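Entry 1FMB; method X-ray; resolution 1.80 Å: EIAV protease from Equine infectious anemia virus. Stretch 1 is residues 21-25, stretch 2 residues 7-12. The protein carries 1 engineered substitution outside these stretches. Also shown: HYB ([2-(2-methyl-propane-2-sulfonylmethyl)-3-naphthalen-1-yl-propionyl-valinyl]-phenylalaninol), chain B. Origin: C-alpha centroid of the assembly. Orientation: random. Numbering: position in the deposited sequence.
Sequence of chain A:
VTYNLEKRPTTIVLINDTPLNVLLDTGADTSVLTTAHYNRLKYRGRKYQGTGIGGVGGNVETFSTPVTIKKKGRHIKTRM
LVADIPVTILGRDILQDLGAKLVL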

# COMPACT_ATOMS: atom_id res chain seq x y z
N ASN A 21 -3.33 -16.34 1.31
CA ASN A 21 -2.11 -15.58 0.99
C ASN A 21 -2.60 -14.11 0.98
O ASN A 21 -3.62 -13.86 0.34
CB ASN A 21 -1.53 -15.81 -0.40
CG ASN A 21 -0.03 -15.52 -0.50
OD1 ASN A 21 0.88 -16.12 0.11
ND2 ASN A 21 0.24 -14.52 -1.36
N VAL A 22 -1.92 -13.29 1.76
CA VAL A 22 -2.33 -11.89 1.92
C VAL A 22 -1.22 -10.90 1.63
O VAL A 22 -0.08 -11.31 1.83
CB VAL A 22 -2.84 -11.60 3.34
CG1 VAL A 22 -3.97 -12.58 3.67
CG2 VAL A 22 -1.88 -11.74 4.48
N LEU A 23 -1.51 -9.67 1.22
CA LEU A 23 -0.48 -8.70 0.91
C LEU A 23 -0.28 -7.89 2.18
O LEU A 23 -1.31 -7.47 2.76
CB LEU A 23 -1.00 -7.81 -0.23
CG LEU A 23 -0.12 -6.58 -0.54
CD1 LEU A 23 1.24 -7.00 -1.06
CD2 LEU A 23 -0.78 -5.69 -1.59
N LEU A 24 0.92 -7.61 2.65
CA LEU A 24 1.20 -6.80 3.84
C LEU A 24 1.41 -5.36 3.30
O LEU A 24 2.38 -5.06 2.58
CB LEU A 24 2.52 -7.26 4.48
CG LEU A 24 2.42 -8.80 4.76
CD1 LEU A 24 3.73 -9.29 5.36
CD2 LEU A 24 1.27 -9.00 5.69
N ASP A 25 0.44 -4.54 3.59
CA ASP A 25 0.36 -3.22 2.96
C ASP A 25 0.37 -2.00 3.87
O ASP A 25 -0.63 -1.63 4.50
CB ASP A 25 -0.93 -3.26 2.11
CG ASP A 25 -1.15 -2.06 1.18
OD1 ASP A 25 -0.25 -1.18 1.17
OD2 ASP A 25 -2.26 -2.06 0.63
S1 HYB B . -0.01 -1.74 -11.14
O2 HYB B . -1.23 -2.11 -11.79
O3 HYB B . 0.15 -0.39 -10.69
C4 HYB B . -3.99 -6.64 -9.58
C5 HYB B . -3.94 -5.36 -10.03
C6 HYB B . -2.98 -4.43 -9.47
C7 HYB B . -2.12 -4.83 -8.51
C8 HYB B . -2.16 -6.24 -7.99
C9 HYB B . -3.10 -7.10 -8.56
C10 HYB B . -3.17 -8.47 -8.12
C11 HYB B . -2.33 -8.91 -7.13
C12 HYB B . -1.38 -8.02 -6.54
C13 HYB B . -1.30 -6.70 -6.98
O14 HYB B . -1.58 -1.67 -1.93
C15 HYB B . -2.67 -0.69 -2.00
N16 HYB B . -2.24 -0.62 -4.39
C17 HYB B . -3.30 -0.90 -3.40
C18 HYB B . -3.78 -2.35 -3.61
C19 HYB B . -4.67 -2.70 -4.79
C20 HYB B . -4.19 -3.21 -5.99
C21 HYB B . -5.03 -3.58 -7.05
C22 HYB B . -6.41 -3.43 -6.90
C23 HYB B . -6.92 -2.94 -5.70
C24 HYB B . -6.07 -2.58 -4.65
N25 HYB B . -1.32 -0.69 -7.29
C26 HYB B . -1.09 0.40 -6.31
C27 HYB B . -2.37 0.32 -5.39
O28 HYB B . -3.34 1.05 -5.48
C29 HYB B . -0.87 1.80 -6.94
C30 HYB B . -0.99 2.91 -5.88
C31 HYB B . 0.51 1.77 -7.62
C32 HYB B . -0.37 -1.58 -7.68
O33 HYB B . 0.78 -1.60 -7.21
C34 HYB B . -0.84 -2.66 -8.68
C35 HYB B . -1.08 -3.93 -7.83
C36 HYB B . 0.20 -2.92 -9.82
C37 HYB B . 2.74 -1.61 -11.69
C38 HYB B . 1.39 -2.05 -12.30
C39 HYB B . 1.12 -1.13 -13.52
C40 HYB B . 1.40 -3.54 -12.73
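Stretch 2 (7-12) KRPTTI

The antiparallel hydrogen bonding between these stretches continues beyond the N-terminal start of strand 10-12: Pro-9, in the loop before it, still accepts a backbone hydrogen bond, from Leu-24 N to Pro-9 O at 2.9 Å and nearly straight (168°). Having no amide hydrogen, Pro-9 can join the backbone hydrogen bonding only as an acceptor, through its carbonyl. Strand 10-12 runs against strand 21-24 with 141° between their N-to-C directions and a closest axis approach of 4.6 Å. Val-22 and Thr-11 form the hydrogen-bonded pair, Val-22 N giving to Thr-11 O at 2.8 Å and Thr-11 N to Val-22 O at 3.1 Å. The flanking pairs, Asn-21 with Ile-12 and Leu-23 with Thr-10, are non-hydrogen-bonded and bring their CA atoms to 4.4 and 4.6 Å; CA-H...O contacts supplement the ladder, with Thr-10 CA 3.2 Å from Val-22 O. The side chains of Asn-21, Ile-12, Leu-23 and Thr-10 share one face, where Asn-21 ND2 packs 3.2 Å from Thr-10 CB without hydrogen bonding to its hydroxyl. On the other face Val-22 CG2 meets Thr-11 CG2 at 4.1 Å. Ahead of strand 10-12, Pro-9 CD lies 4.0 Å and Arg-8 CB 4.1 Å from Leu-23 CD1. Arg-8 carries its guanidinium on to the ligand HYB, with NE 3.6 Å from HYB C13, while Asp-25 OD2 lies 2.7 Å from HYB O14.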

# COMPACT_ATOMS: atom_id res chain seq x y z
N LYS A 7 10.11 -8.38 -4.02
CA LYS A 7 8.84 -8.99 -4.47
C LYS A 7 7.71 -8.46 -3.62
O LYS A 7 7.93 -7.75 -2.59
CB LYS A 7 8.97 -10.52 -4.47
CG LYS A 7 9.86 -10.87 -5.69
CD LYS A 7 9.62 -12.33 -6.02
CE LYS A 7 10.14 -12.67 -7.41
NZ LYS A 7 10.33 -14.16 -7.51
N ARG A 8 6.43 -8.64 -4.04
CA ARG A 8 5.40 -8.06 -3.13
C ARG A 8 5.51 -8.84 -1.81
O ARG A 8 5.68 -10.08 -1.88
CB ARG A 8 4.03 -8.39 -3.76
CG ARG A 8 3.86 -7.74 -5.14
CD ARG A 8 2.42 -7.85 -5.65
NE ARG A 8 2.30 -7.27 -6.98
CZ ARG A 8 2.00 -7.86 -8.13
NH1 ARG A 8 1.84 -9.20 -8.09
NH2 ARG A 8 1.86 -7.13 -9.22
N PRO A 9 5.35 -8.18 -0.70
CA PRO A 9 5.47 -8.83 0.62
C PRO A 9 4.14 -9.53 0.95
O PRO A 9 3.11 -9.00 1.39
CB PRO A 9 5.76 -7.62 1.53
CG PRO A 9 5.16 -6.45 0.84
CD PRO A 9 5.18 -6.70 -0.65
N THR A 10 4.17 -10.85 0.69
CA THR A 10 3.01 -11.69 0.95
C THR A 10 3.32 -12.76 2.01
O THR A 10 4.48 -13.16 2.12
CB THR A 10 2.46 -12.43 -0.29
OG1 THR A 10 3.46 -13.24 -0.96
CG2 THR A 10 1.98 -11.43 -1.34
N THR A 11 2.23 -13.15 2.70
CA THR A 11 2.44 -14.21 3.70
C THR A 11 1.13 -14.99 3.82
O THR A 11 0.10 -14.51 3.34
CB THR A 11 2.85 -13.71 5.08
OG1 THR A 11 3.44 -14.80 5.79
CG2 THR A 11 1.71 -13.14 5.90
N ILE A 12 1.23 -16.20 4.38
CA ILE A 12 0.03 -17.00 4.61
C ILE A 12 -0.44 -16.75 6.03
O ILE A 12 0.33 -16.81 7.02
CB ILE A 12 0.37 -18.52 4.41
CG1 ILE A 12 0.69 -18.60 2.91
CG2 ILE A 12 -0.83 -19.30 4.89
CD1 ILE A 12 1.16 -19.85 2.24